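Local atomic coordinates of 6-phospho-alpha-glucosidase (Merdibacter massiliensis, PDB entry 6VC6), a protein that probably hydrolyses 6-phospho-alpha-glucosides, using NAD and manganese as cofactors in the manner of family 4 glycoside hydrolases. Residues Pro17-Ser22 against Asp317-Met322; Asp70-Tyr75 against Arg134-Asn139; Ile106-Cys111 against Asn261-Tyr266; Ser181-Val186 against Lys225-Leu230. All coordinates share one frame; numbering follows the deposited sequence.

Interaction 1: residues Pro17-Ser22 against Asp317-Met322. With NAD (nicotinamide-adenine-dinucleotide), chain G.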
# COMPACT_ATOMS: atom_id res chain seq x y z
N PRO A 17 -12.91 -9.47 4.30
CA PRO A 17 -13.11 -10.68 5.13
C PRO A 17 -11.91 -11.02 6.00
O PRO A 17 -12.08 -11.47 7.13
CB PRO A 17 -13.40 -11.77 4.09
CG PRO A 17 -14.00 -11.03 2.95
CD PRO A 17 -13.25 -9.73 2.89
N GLY A 18 -10.69 -10.80 5.49
CA GLY A 18 -9.52 -11.00 6.31
C GLY A 18 -9.46 -10.05 7.50
O GLY A 18 -8.89 -10.38 8.54
N PHE A 19 -10.05 -8.86 7.35
CA PHE A 19 -10.11 -7.92 8.47
C PHE A 19 -11.12 -8.37 9.52
O PHE A 19 -10.86 -8.28 10.72
CB PHE A 19 -10.44 -6.52 7.97
CG PHE A 19 -9.24 -5.71 7.59
CD1 PHE A 19 -8.78 -5.68 6.29
CD2 PHE A 19 -8.56 -4.97 8.55
CE1 PHE A 19 -7.67 -4.93 5.94
CE2 PHE A 19 -7.45 -4.21 8.21
CZ PHE A 19 -7.01 -4.20 6.90
N LEU A 20 -12.29 -8.85 9.07
CA LEU A 20 -13.32 -9.27 10.01
C LEU A 20 -12.86 -10.45 10.85
O LEU A 20 -13.19 -10.55 12.04
CB LEU A 20 -14.61 -9.61 9.25
CG LEU A 20 -15.14 -8.56 8.28
CD1 LEU A 20 -16.44 -9.02 7.65
CD2 LEU A 20 -15.31 -7.22 8.98
N LYS A 21 -12.10 -11.37 10.24
CA LYS A 21 -11.58 -12.50 11.00
C LYS A 21 -10.44 -12.08 11.91
O LYS A 21 -10.24 -12.69 12.97
CB LYS A 21 -11.13 -13.61 10.04
CG LYS A 21 -12.27 -14.30 9.31
CD LYS A 21 -11.93 -14.55 7.85
CE LYS A 21 -11.49 -15.99 7.63
NZ LYS A 21 -11.61 -16.38 6.20
N SER A 22 -9.68 -11.06 11.52
CA SER A 22 -8.61 -10.56 12.39
C SER A 22 -9.17 -9.83 13.60
O SER A 22 -8.64 -9.97 14.71
CB SER A 22 -7.67 -9.65 11.59
OG SER A 22 -6.96 -10.38 10.61
N ASP A 317 -4.77 -12.31 6.77
CA ASP A 317 -4.16 -12.48 8.09
C ASP A 317 -3.10 -11.41 8.34
O ASP A 317 -3.37 -10.40 8.99
CB ASP A 317 -3.54 -13.87 8.22
CG ASP A 317 -3.79 -14.49 9.58
OD1 ASP A 317 -4.51 -13.87 10.40
OD2 ASP A 317 -3.28 -15.60 9.83
N ALA A 318 -1.89 -11.63 7.81
CA ALA A 318 -0.79 -10.72 8.06
C ALA A 318 -1.09 -9.32 7.54
O ALA A 318 -0.69 -8.32 8.15
CB ALA A 318 0.49 -11.25 7.42
N HIS A 319 -1.81 -9.22 6.42
CA HIS A 319 -2.13 -7.91 5.86
C HIS A 319 -3.07 -7.13 6.78
O HIS A 319 -2.83 -5.95 7.08
CB HIS A 319 -2.75 -8.07 4.47
CG HIS A 319 -3.33 -6.80 3.92
ND1 HIS A 319 -2.55 -5.82 3.34
CD2 HIS A 319 -4.60 -6.35 3.87
CE1 HIS A 319 -3.33 -4.82 2.96
NE2 HIS A 319 -4.58 -5.12 3.26
N ALA A 320 -4.14 -7.78 7.24
CA ALA A 320 -5.09 -7.09 8.11
C ALA A 320 -4.52 -6.87 9.51
O ALA A 320 -4.88 -5.89 10.17
CB ALA A 320 -6.39 -7.89 8.19
N GLU A 321 -3.64 -7.76 9.97
CA GLU A 321 -3.13 -7.65 11.33
C GLU A 321 -2.24 -6.44 11.51
O GLU A 321 -2.23 -5.83 12.58
CB GLU A 321 -2.37 -8.92 11.72
CG GLU A 321 -3.27 -10.08 12.12
CD GLU A 321 -2.51 -11.18 12.82
OE1 GLU A 321 -1.29 -11.01 13.05
OE2 GLU A 321 -3.12 -12.22 13.14
N MSE A 322 -1.50 -6.06 10.47
CA MSE A 322 -0.55 -4.98 10.64
C MSE A 322 -1.24 -3.64 10.84
O MSE A 322 -0.77 -2.80 11.61
CB MSE A 322 0.38 -4.86 9.44
CG MSE A 322 1.47 -3.87 9.71
SE MSE A 322 2.83 -3.82 8.34
CE MSE A 322 2.18 -2.26 7.40
PA NAD G . -10.94 -4.36 -4.62
O1A NAD G . -11.21 -5.82 -4.31
O2A NAD G . -11.40 -3.78 -5.94
O5B NAD G . -11.56 -3.47 -3.44
C5B NAD G . -11.75 -2.07 -3.61
C4B NAD G . -13.05 -1.65 -2.95
O4B NAD G . -13.06 -0.24 -2.73
C3B NAD G . -14.24 -1.98 -3.85
O3B NAD G . -15.21 -2.72 -3.10
C2B NAD G . -14.81 -0.64 -4.25
O2B NAD G . -16.24 -0.69 -4.27
C1B NAD G . -14.31 0.29 -3.16
N9A NAD G . -14.17 1.68 -3.66
C8A NAD G . -13.66 2.08 -4.84
N7A NAD G . -13.70 3.43 -4.95
C5A NAD G . -14.24 3.92 -3.83
C6A NAD G . -14.57 5.26 -3.28
N6A NAD G . -14.32 6.39 -4.00
N1A NAD G . -15.14 5.32 -2.06
C2A NAD G . -15.40 4.22 -1.34
N3A NAD G . -15.12 2.97 -1.77
C4A NAD G . -14.56 2.76 -2.98
O3 NAD G . -9.37 -4.06 -4.46
PN NAD G . -8.40 -4.97 -3.56
O1N NAD G . -7.58 -5.85 -4.48
O2N NAD G . -9.18 -5.58 -2.42
O5D NAD G . -7.44 -3.83 -2.96
C5D NAD G . -7.87 -3.02 -1.88
C4D NAD G . -6.92 -1.84 -1.75
O4D NAD G . -5.90 -2.13 -0.79
C3D NAD G . -6.23 -1.57 -3.07
O3D NAD G . -6.28 -0.17 -3.35
C2D NAD G . -4.79 -1.96 -2.84
O2D NAD G . -3.90 -1.13 -3.58
C1D NAD G . -4.65 -1.74 -1.34
N1N NAD G . -3.53 -2.47 -0.76
C2N NAD G . -2.51 -1.75 -0.29
C3N NAD G . -1.41 -2.35 0.28
C7N NAD G . -0.29 -1.49 0.79
O7N NAD G . 0.78 -1.99 1.07
N7N NAD G . -0.51 -0.18 0.92
C4N NAD G . -1.36 -3.74 0.36
C5N NAD G . -2.43 -4.47 -0.14
C6N NAD G . -3.51 -3.81 -0.70
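The first helix of the Rossmann-type NAD-binding fold, helix 16-25, meets helix 318-331 where Phe19 lays its ring over Ala320. The axes of the two short helical segments come within 8.5 Å and cross at -62°. Ala320 CB stands almost straight above the middle of the phenyl ring, 3.5 Å from the centroid of Phe19, which makes this a CH-pi contact over the face. The same methyl fills the corner between the helices: Ala320 CB lies 3.5 Å from Gly18 O and equally close to Ser22 OG. With OG beside the backbone N (chi1 -67°), Ser22 folds back and donates to Gly18 O over 2.8 Å. That carbonyl accepts from both the OG and the N of Ser22, so the methyl of Ala320 packs against a hydroxyl already bonded within its own helix. Further along, Phe19 and His319 have nearly perpendicular planes, with Phe19 CE1 4.0 Å from His319 CD2. The imidazole also reaches the cofactor, His319 CE1 sitting 3.2 Å from NAD C5N of the nicotinamide. Asp171 holds His319 ND1 by a hydrogen bond, and Tyr145 stacks on the ring. Around this crossing, Pro17 and Leu20 pack against helix 42-59, Pro17 also touches helix 291-305, and Ala318 rests on helix 172-184.

Interaction 2: residues Asp70-Tyr75 against Arg134-Asn139; sequences DPAEAY and RQYSPN
Tyr136 and Ser137, at the C-terminal side of helix 113-136, lie against Ala72 and Tyr75 of the short helix 71-75. Arg134, two residues before Tyr136, points away from that helix and folds back on its own chain: its NH2 donates to Ser137 O over 3.2 Å, and its NE forms a salt bridge with Asp163. Tyr136 then gives the largest share of the buried surface. Its ring presents one face to the backbone of Ala72, whose CA lies above the rim in a CH-pi contact, 3.8 Å from Tyr136 CZ. The phenol end passes Ala72 CB, 3.9 Å from Tyr136 OH, while nearer the backbone Tyr136 CD2 is 4.0 Å from Tyr75 CB. Ser137 comes next: its OG donates to Tyr75 O at 2.5 Å, in the carbonyl plane. Met78 N bonds to the same hydroxyl, so Ser137 links the last carbonyl of helix 71-75 to the chain just beyond it. At the other end of that helix Asp70 is the N-cap, its OD1 taking a weak bond from Ala72 N. Helix 71-75 carries the crossover from edge strand 64-68 to strand 80-83 and helix 113-136 precedes strand 141-144, so the contact joins two successive connections of the Rossmann-type sheet.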
# COMPACT_ATOMS: atom_id res chain seq x y z
N ASP A 70 -23.87 4.98 3.06
CA ASP A 70 -24.21 6.33 3.48
C ASP A 70 -23.05 6.91 4.28
O ASP A 70 -22.68 6.33 5.32
CB ASP A 70 -25.49 6.32 4.32
CG ASP A 70 -25.86 7.69 4.85
OD1 ASP A 70 -25.47 8.70 4.23
OD2 ASP A 70 -26.56 7.76 5.88
N PRO A 71 -22.46 8.02 3.85
CA PRO A 71 -21.30 8.57 4.60
C PRO A 71 -21.64 8.99 6.02
O PRO A 71 -20.80 8.85 6.92
CB PRO A 71 -20.87 9.77 3.74
CG PRO A 71 -21.42 9.49 2.38
CD PRO A 71 -22.71 8.77 2.61
N ALA A 72 -22.85 9.50 6.25
CA ALA A 72 -23.23 9.95 7.59
C ALA A 72 -23.25 8.78 8.58
O ALA A 72 -22.74 8.89 9.70
CB ALA A 72 -24.58 10.65 7.55
N GLU A 73 -23.84 7.65 8.17
CA GLU A 73 -23.87 6.48 9.03
C GLU A 73 -22.47 5.94 9.30
O GLU A 73 -22.21 5.37 10.37
CB GLU A 73 -24.73 5.38 8.41
CG GLU A 73 -26.22 5.64 8.46
CD GLU A 73 -27.03 4.47 7.94
OE1 GLU A 73 -26.42 3.42 7.64
OE2 GLU A 73 -28.27 4.59 7.84
N ALA A 74 -21.55 6.11 8.35
CA ALA A 74 -20.24 5.47 8.45
C ALA A 74 -19.27 6.28 9.29
O ALA A 74 -18.53 5.71 10.11
CB ALA A 74 -19.67 5.24 7.05
N TYR A 75 -19.24 7.60 9.12
CA TYR A 75 -18.16 8.43 9.64
C TYR A 75 -18.51 9.16 10.93
O TYR A 75 -17.66 9.86 11.47
CB TYR A 75 -17.73 9.45 8.58
CG TYR A 75 -17.34 8.82 7.26
CD1 TYR A 75 -16.71 7.58 7.21
CD2 TYR A 75 -17.58 9.48 6.06
CE1 TYR A 75 -16.35 7.01 6.01
CE2 TYR A 75 -17.22 8.91 4.85
CZ TYR A 75 -16.61 7.68 4.83
OH TYR A 75 -16.24 7.11 3.63
N ARG A 134 -14.02 14.17 7.44
CA ARG A 134 -13.73 15.31 8.30
C ARG A 134 -14.98 16.12 8.62
O ARG A 134 -15.01 16.87 9.58
CB ARG A 134 -12.62 16.17 7.70
CG ARG A 134 -11.25 15.52 7.78
CD ARG A 134 -11.04 14.78 9.08
NE ARG A 134 -9.66 14.36 9.26
CZ ARG A 134 -9.27 13.36 10.03
NH1 ARG A 134 -8.00 13.05 10.13
NH2 ARG A 134 -10.16 12.66 10.72
N GLN A 135 -15.99 15.98 7.77
CA GLN A 135 -17.30 16.57 8.00
C GLN A 135 -17.98 16.02 9.26
O GLN A 135 -18.70 16.72 9.94
CB GLN A 135 -18.19 16.40 6.78
CG GLN A 135 -18.22 17.60 5.86
CD GLN A 135 -18.71 17.28 4.45
OE1 GLN A 135 -19.64 16.49 4.27
NE2 GLN A 135 -18.10 17.90 3.46
N TYR A 136 -17.80 14.73 9.52
CA TYR A 136 -18.40 14.09 10.69
C TYR A 136 -17.49 13.83 11.90
O TYR A 136 -17.88 14.07 13.03
CB TYR A 136 -19.09 12.81 10.26
CG TYR A 136 -20.06 13.04 9.14
CD1 TYR A 136 -21.34 13.45 9.39
CD2 TYR A 136 -19.67 12.85 7.83
CE1 TYR A 136 -22.23 13.67 8.36
CE2 TYR A 136 -20.55 13.06 6.80
CZ TYR A 136 -21.83 13.47 7.07
OH TYR A 136 -22.70 13.69 6.04
N SER A 137 -16.28 13.33 11.65
CA SER A 137 -15.36 13.01 12.73
C SER A 137 -13.98 13.62 12.47
O SER A 137 -13.07 12.95 12.01
CB SER A 137 -15.25 11.50 12.93
OG SER A 137 -16.47 10.96 13.41
N PRO A 138 -13.87 14.97 12.82
CA PRO A 138 -12.58 15.57 12.46
C PRO A 138 -11.35 14.96 13.13
O PRO A 138 -10.27 15.04 12.57
CB PRO A 138 -12.73 17.05 12.84
CG PRO A 138 -13.68 17.05 13.95
CD PRO A 138 -14.71 16.10 13.47
N ASN A 139 -11.50 14.43 14.33
CA ASN A 139 -10.36 13.92 15.07
C ASN A 139 -10.08 12.41 14.97
O ASN A 139 -9.24 11.89 15.68
CB ASN A 139 -10.44 14.37 16.53
CG ASN A 139 -10.81 15.83 16.66
OD1 ASN A 139 -10.10 16.70 16.16
ND2 ASN A 139 -11.94 16.10 17.30

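Interaction 3: residues Ile106-Cys111 against Asn261-Tyr266; sequences IGQETC and NTYDGY. With G6P (6-O-phosphono-alpha-D-glucopyranose), chain F; NAD (nicotinamide-adenine-dinucleotide), chain G.
The Tyr263 ring takes Gln108 NE2 at its edge, near the ring plane, 3.5 Å from Tyr263 CE1, with C2 of the bound sugar phosphate at another part of the rim; the ring is also stacked on His200. Cys111 SG comes in obliquely, 3.8 Å from Tyr263 CD1, in a sulfur-aromatic contact. The Tyr266 ring has Tyr263 CD1 at its edge and joins Lys273 in a cation-pi pair; Gln108 CG reaches it obliquely, 3.7 Å from Tyr266 CZ. Gln108 bends at chi2 (-91°), which curls its amide back over its own loop. There OE1 accepts from Thr110 N at 2.8 Å, the donor sitting above the carbonyl plane and not on a lone pair, and more weakly from Cys111 N. Across the contact, a type I beta turn from Asn261 to Asp264 leads into helix 264-268; Asn261 makes a capping bond, its OD1 taking Tyr263 N on a lone pair. Glu109 and Tyr263 carry the two segments into the sugar-phosphate pocket. One water accepts from Gln108 NE2, donates to Glu109 OE1 and bonds to Thr110 OG1 and Tyr263 OH. With an alanine in place of Gln108, Thr110 N would probably lose its acceptor and the water one of its donors. Tyr263 OH lies 3.2 Å from G6P C1. Glu109 bridges sugar and cofactor: G6P O4 donates to its OE1 at 2.5 Å and NAD O2D to its OE2, which Arg86 also holds in a salt bridge.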
# COMPACT_ATOMS: atom_id res chain seq x y z
N ILE A 106 6.29 -1.27 -18.94
CA ILE A 106 5.82 -2.11 -17.85
C ILE A 106 4.43 -1.68 -17.43
O ILE A 106 4.15 -0.48 -17.26
CB ILE A 106 6.81 -2.06 -16.67
CG1 ILE A 106 8.13 -2.74 -17.03
CG2 ILE A 106 6.20 -2.70 -15.43
CD1 ILE A 106 9.18 -2.65 -15.95
N GLY A 107 3.53 -2.65 -17.27
CA GLY A 107 2.22 -2.40 -16.72
C GLY A 107 2.09 -2.97 -15.33
O GLY A 107 2.15 -4.19 -15.14
N GLN A 108 1.92 -2.10 -14.33
CA GLN A 108 1.91 -2.53 -12.94
C GLN A 108 0.95 -1.66 -12.15
O GLN A 108 0.60 -0.55 -12.56
CB GLN A 108 3.32 -2.48 -12.34
CG GLN A 108 3.59 -3.54 -11.29
CD GLN A 108 3.25 -3.07 -9.89
OE1 GLN A 108 3.26 -1.87 -9.61
NE2 GLN A 108 2.93 -4.01 -9.01
N GLU A 109 0.53 -2.19 -11.00
CA GLU A 109 -0.51 -1.54 -10.20
C GLU A 109 -0.08 -0.16 -9.71
O GLU A 109 -0.83 0.81 -9.83
CB GLU A 109 -0.90 -2.44 -9.03
CG GLU A 109 -1.96 -1.85 -8.11
CD GLU A 109 -1.90 -2.42 -6.71
OE1 GLU A 109 -0.77 -2.63 -6.20
OE2 GLU A 109 -2.97 -2.66 -6.11
N THR A 110 1.13 -0.06 -9.15
CA THR A 110 1.57 1.17 -8.52
C THR A 110 2.82 1.78 -9.13
O THR A 110 3.19 2.89 -8.74
CB THR A 110 1.83 0.94 -7.02
OG1 THR A 110 2.83 -0.07 -6.85
CG2 THR A 110 0.55 0.50 -6.32
N CYS A 111 3.48 1.10 -10.07
CA CYS A 111 4.72 1.59 -10.65
C CYS A 111 4.55 1.79 -12.15
O CYS A 111 3.91 0.98 -12.82
CB CYS A 111 5.87 0.62 -10.38
SG CYS A 111 6.16 0.29 -8.63
N ASN A 261 13.85 -3.50 -1.31
CA ASN A 261 12.41 -3.65 -1.50
C ASN A 261 12.17 -4.36 -2.83
O ASN A 261 12.80 -4.02 -3.84
CB ASN A 261 11.74 -2.28 -1.48
CG ASN A 261 10.22 -2.36 -1.44
OD1 ASN A 261 9.60 -3.01 -2.29
ND2 ASN A 261 9.62 -1.69 -0.47
N THR A 262 11.27 -5.35 -2.84
CA THR A 262 11.08 -6.15 -4.04
C THR A 262 10.59 -5.33 -5.22
O THR A 262 10.71 -5.77 -6.37
CB THR A 262 10.11 -7.30 -3.78
OG1 THR A 262 8.79 -6.79 -3.56
CG2 THR A 262 10.56 -8.11 -2.56
N TYR A 263 10.03 -4.14 -4.97
CA TYR A 263 9.61 -3.27 -6.06
C TYR A 263 10.79 -2.58 -6.74
O TYR A 263 10.60 -1.99 -7.81
CB TYR A 263 8.63 -2.22 -5.54
CG TYR A 263 7.22 -2.74 -5.42
CD1 TYR A 263 6.39 -2.83 -6.53
CD2 TYR A 263 6.72 -3.16 -4.19
CE1 TYR A 263 5.10 -3.31 -6.42
CE2 TYR A 263 5.43 -3.64 -4.07
CZ TYR A 263 4.62 -3.71 -5.19
OH TYR A 263 3.34 -4.19 -5.08
N ASP A 264 11.99 -2.65 -6.16
CA ASP A 264 13.17 -2.10 -6.81
C ASP A 264 13.49 -2.79 -8.13
O ASP A 264 14.17 -2.21 -8.98
CB ASP A 264 14.39 -2.19 -5.89
CG ASP A 264 14.21 -1.42 -4.61
OD1 ASP A 264 13.12 -0.87 -4.38
OD2 ASP A 264 15.18 -1.36 -3.82
N GLY A 265 13.00 -4.03 -8.32
CA GLY A 265 13.34 -4.77 -9.52
C GLY A 265 12.82 -4.10 -10.78
O GLY A 265 13.46 -4.17 -11.84
N TYR A 266 11.66 -3.46 -10.70
CA TYR A 266 11.12 -2.76 -11.86
C TYR A 266 12.02 -1.61 -12.28
O TYR A 266 12.29 -1.42 -13.47
CB TYR A 266 9.71 -2.23 -11.55
CG TYR A 266 8.70 -3.30 -11.23
CD1 TYR A 266 8.30 -4.22 -12.19
CD2 TYR A 266 8.13 -3.39 -9.96
CE1 TYR A 266 7.36 -5.20 -11.90
CE2 TYR A 266 7.19 -4.36 -9.66
CZ TYR A 266 6.82 -5.27 -10.63
OH TYR A 266 5.89 -6.24 -10.34
C1 G6P F . 2.44 -5.52 -2.33
C2 G6P F . 2.25 -4.05 -1.95
C3 G6P F . 0.85 -3.51 -2.18
C4 G6P F . 0.33 -4.04 -3.50
C5 G6P F . 0.13 -5.54 -3.33
C6 G6P F . -0.28 -6.14 -4.67
O1 G6P F . 2.92 -6.25 -1.19
O2 G6P F . 2.60 -3.87 -0.57
O3 G6P F . 0.85 -2.08 -2.20
O4 G6P F . -0.91 -3.41 -3.80
O5 G6P F . 1.32 -6.22 -2.91
O6 G6P F . -1.01 -7.34 -4.42
P G6P F . -1.84 -8.04 -5.60
O1P G6P F . -3.15 -7.29 -5.59
O2P G6P F . -1.00 -7.83 -6.84
O3P G6P F . -1.93 -9.49 -5.17
PA NAD G . -10.94 -4.36 -4.62
O1A NAD G . -11.21 -5.82 -4.31
O2A NAD G . -11.40 -3.78 -5.94
O5B NAD G . -11.56 -3.47 -3.44
C5B NAD G . -11.75 -2.07 -3.61
C4B NAD G . -13.05 -1.65 -2.95
O4B NAD G . -13.06 -0.24 -2.73
C3B NAD G . -14.24 -1.98 -3.85
O3B NAD G . -15.21 -2.72 -3.10
C2B NAD G . -14.81 -0.64 -4.25
O2B NAD G . -16.24 -0.69 -4.27
C1B NAD G . -14.31 0.29 -3.16
N9A NAD G . -14.17 1.68 -3.66
C8A NAD G . -13.66 2.08 -4.84
N7A NAD G . -13.70 3.43 -4.95
C5A NAD G . -14.24 3.92 -3.83
C6A NAD G . -14.57 5.26 -3.28
N6A NAD G . -14.32 6.39 -4.00
N1A NAD G . -15.14 5.32 -2.06
C2A NAD G . -15.40 4.22 -1.34
N3A NAD G . -15.12 2.97 -1.77
C4A NAD G . -14.56 2.76 -2.98
O3 NAD G . -9.37 -4.06 -4.46
PN NAD G . -8.40 -4.97 -3.56
O1N NAD G . -7.58 -5.85 -4.48
O2N NAD G . -9.18 -5.58 -2.42
O5D NAD G . -7.44 -3.83 -2.96
C5D NAD G . -7.87 -3.02 -1.88
C4D NAD G . -6.92 -1.84 -1.75
O4D NAD G . -5.90 -2.13 -0.79
C3D NAD G . -6.23 -1.57 -3.07
O3D NAD G . -6.28 -0.17 -3.35
C2D NAD G . -4.79 -1.96 -2.84
O2D NAD G . -3.90 -1.13 -3.58
C1D NAD G . -4.65 -1.74 -1.34
N1N NAD G . -3.53 -2.47 -0.76
C2N NAD G . -2.51 -1.75 -0.29
C3N NAD G . -1.41 -2.35 0.28
C7N NAD G . -0.29 -1.49 0.79
O7N NAD G . 0.78 -1.99 1.07
N7N NAD G . -0.51 -0.18 0.92
C4N NAD G . -1.36 -3.74 0.36
C5N NAD G . -2.43 -4.47 -0.14
C6N NAD G . -3.51 -3.81 -0.70
O HOH W 1 1.85 -2.62 -6.70

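Interaction 4: residues Ser181-Val186 against Lys225-Leu230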
# COMPACT_ATOMS: atom_id res chain seq x y z
N SER A 181 12.78 -13.59 8.21
CA SER A 181 12.62 -14.47 9.37
C SER A 181 12.53 -15.93 8.96
O SER A 181 13.02 -16.81 9.67
CB SER A 181 11.38 -14.06 10.17
OG SER A 181 10.19 -14.45 9.50
N ARG A 182 11.89 -16.21 7.82
CA ARG A 182 11.87 -17.58 7.31
C ARG A 182 13.25 -18.00 6.82
O ARG A 182 13.66 -19.16 7.00
CB ARG A 182 10.84 -17.70 6.18
CG ARG A 182 10.83 -19.05 5.48
CD ARG A 182 9.55 -19.23 4.69
NE ARG A 182 9.61 -20.38 3.79
CZ ARG A 182 8.55 -20.95 3.23
NH1 ARG A 182 7.34 -20.47 3.46
NH2 ARG A 182 8.71 -21.99 2.43
N LEU A 183 13.99 -17.07 6.20
CA LEU A 183 15.37 -17.33 5.81
C LEU A 183 16.21 -17.78 7.00
O LEU A 183 16.97 -18.75 6.91
CB LEU A 183 15.98 -16.06 5.21
CG LEU A 183 16.12 -15.87 3.70
CD1 LEU A 183 17.16 -14.80 3.46
CD2 LEU A 183 16.49 -17.16 3.00
N LEU A 184 16.07 -17.08 8.13
CA LEU A 184 16.94 -17.25 9.28
C LEU A 184 16.35 -18.15 10.35
O LEU A 184 17.03 -18.43 11.35
CB LEU A 184 17.28 -15.88 9.88
CG LEU A 184 18.45 -15.06 9.33
CD1 LEU A 184 18.58 -15.18 7.82
CD2 LEU A 184 18.29 -13.60 9.73
N ASN A 185 15.11 -18.61 10.18
CA ASN A 185 14.41 -19.43 11.17
C ASN A 185 14.33 -18.71 12.52
O ASN A 185 14.69 -19.26 13.57
CB ASN A 185 15.07 -20.81 11.32
CG ASN A 185 14.17 -21.82 12.00
OD1 ASN A 185 12.95 -21.72 11.93
ND2 ASN A 185 14.78 -22.79 12.67
N VAL A 186 13.87 -17.47 12.48
CA VAL A 186 13.67 -16.65 13.66
C VAL A 186 12.28 -16.04 13.61
O VAL A 186 11.59 -16.10 12.59
CB VAL A 186 14.74 -15.54 13.80
CG1 VAL A 186 16.12 -16.14 13.99
CG2 VAL A 186 14.71 -14.63 12.58
N LYS A 225 22.32 -16.07 -1.46
CA LYS A 225 23.16 -16.47 -2.59
C LYS A 225 23.13 -17.98 -2.81
O LYS A 225 23.23 -18.44 -3.95
CB LYS A 225 24.60 -15.99 -2.37
CG LYS A 225 25.52 -16.21 -3.56
CD LYS A 225 26.98 -16.14 -3.15
CE LYS A 225 27.88 -15.82 -4.33
NZ LYS A 225 29.23 -15.37 -3.90
N GLU A 226 22.98 -18.76 -1.74
CA GLU A 226 23.05 -20.21 -1.84
C GLU A 226 21.69 -20.89 -1.90
O GLU A 226 21.57 -21.96 -2.52
CB GLU A 226 23.85 -20.79 -0.67
CG GLU A 226 23.31 -20.43 0.71
CD GLU A 226 24.27 -20.79 1.83
OE1 GLU A 226 25.46 -21.01 1.53
OE2 GLU A 226 23.83 -20.84 2.99
N LYS A 227 20.66 -20.31 -1.29
CA LYS A 227 19.34 -20.92 -1.27
C LYS A 227 18.27 -20.12 -1.99
O LYS A 227 17.34 -20.73 -2.54
CB LYS A 227 18.90 -21.17 0.19
CG LYS A 227 17.47 -21.69 0.36
CD LYS A 227 17.19 -22.07 1.80
CE LYS A 227 16.39 -20.99 2.51
NZ LYS A 227 16.90 -20.74 3.89
N GLY A 228 18.39 -18.81 -2.07
CA GLY A 228 17.38 -17.98 -2.69
C GLY A 228 16.58 -17.20 -1.67
O GLY A 228 16.91 -17.13 -0.48
N PHE A 229 15.49 -16.61 -2.15
CA PHE A 229 14.65 -15.75 -1.33
C PHE A 229 13.19 -16.08 -1.59
O PHE A 229 12.72 -15.94 -2.72
CB PHE A 229 14.93 -14.27 -1.63
CG PHE A 229 14.46 -13.34 -0.55
CD1 PHE A 229 14.92 -13.46 0.75
CD2 PHE A 229 13.55 -12.33 -0.85
CE1 PHE A 229 14.48 -12.60 1.73
CE2 PHE A 229 13.11 -11.47 0.14
CZ PHE A 229 13.58 -11.60 1.43
N LEU A 230 12.49 -16.52 -0.56
CA LEU A 230 11.09 -16.90 -0.65
C LEU A 230 10.23 -16.00 0.23
O LEU A 230 10.67 -15.56 1.29
CB LEU A 230 10.87 -18.36 -0.23
CG LEU A 230 11.38 -19.47 -1.15
CD1 LEU A 230 11.13 -20.83 -0.53
CD2 LEU A 230 10.71 -19.37 -2.52
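Leu183 carries this contact, splitting its two methyls between Phe229 and the backbone of Gly228. CD1 meets the edge of the phenyl ring, close to its plane, 3.8 Å from Phe229 CD1, and the leucine stands roughly perpendicular to the phenylalanine side chain. CD2 of Leu183 approaches the carbonyl of the turn, 3.5 Å from Gly228 O. Lys227 runs antiparallel alongside Leu183, its chain bent so that NZ lies 3.7 Å from Leu183 CD2. One residue earlier, Arg182 NH2 comes within 4.0 Å of Leu230 CD1, a looser touch. An alanine in place of Leu183 would probably open a gap beside the Phe229 edge and leave CE and NZ of Lys227 without the methyl they pack on.

Backbone turns set these groups in place. Gly228 takes a positive phi of 107° as helix 217-227 gives way, a conformation in which a CB would press on the carbonyl O of Lys227, and the chain then swings round to bring Phe229 and Leu230 against helix 172-184. Just after helix 172-184, Asn185 also takes a positive phi, and Val186 N bonds back to Ser181 O at 3.0 Å, the long bond that a Schellman motif makes. Arg182 is extended from its backbone (chi1 175°), and its guanidinium is held beyond the contact by Gln232 O and by a salt bridge to Glu235. Further out, Leu183 leans on Ile223 and Ile224 of helix 217-227, Phe229 on Ile224, and Leu184 on Ile220, so the C-terminal end of helix 172-184 packs against helix 217-227.

In the fold
Interactions 1 and 3 lie on opposite sides of the chain's centre, yet both touch NAD. Interactions 1, 3 and 4 each join the N-terminal region of the chain to the C-terminal region; interaction 2 stays within the Rossmann-type N-terminal region. Interaction 1 is a helix crossing built on a methyl over a ring, whereas interaction 3 joins loop and turn through aromatic edges, an amide and a shared water. Interaction 2 combines a tyrosine face on a helix backbone with a serine-to-carbonyl bond. These three are partly buried. Interaction 4, about 45 Å from interaction 2 between centres, is the surface contact, apolar in the middle with charged ends around it; its helix 172-184 also borders interaction 1.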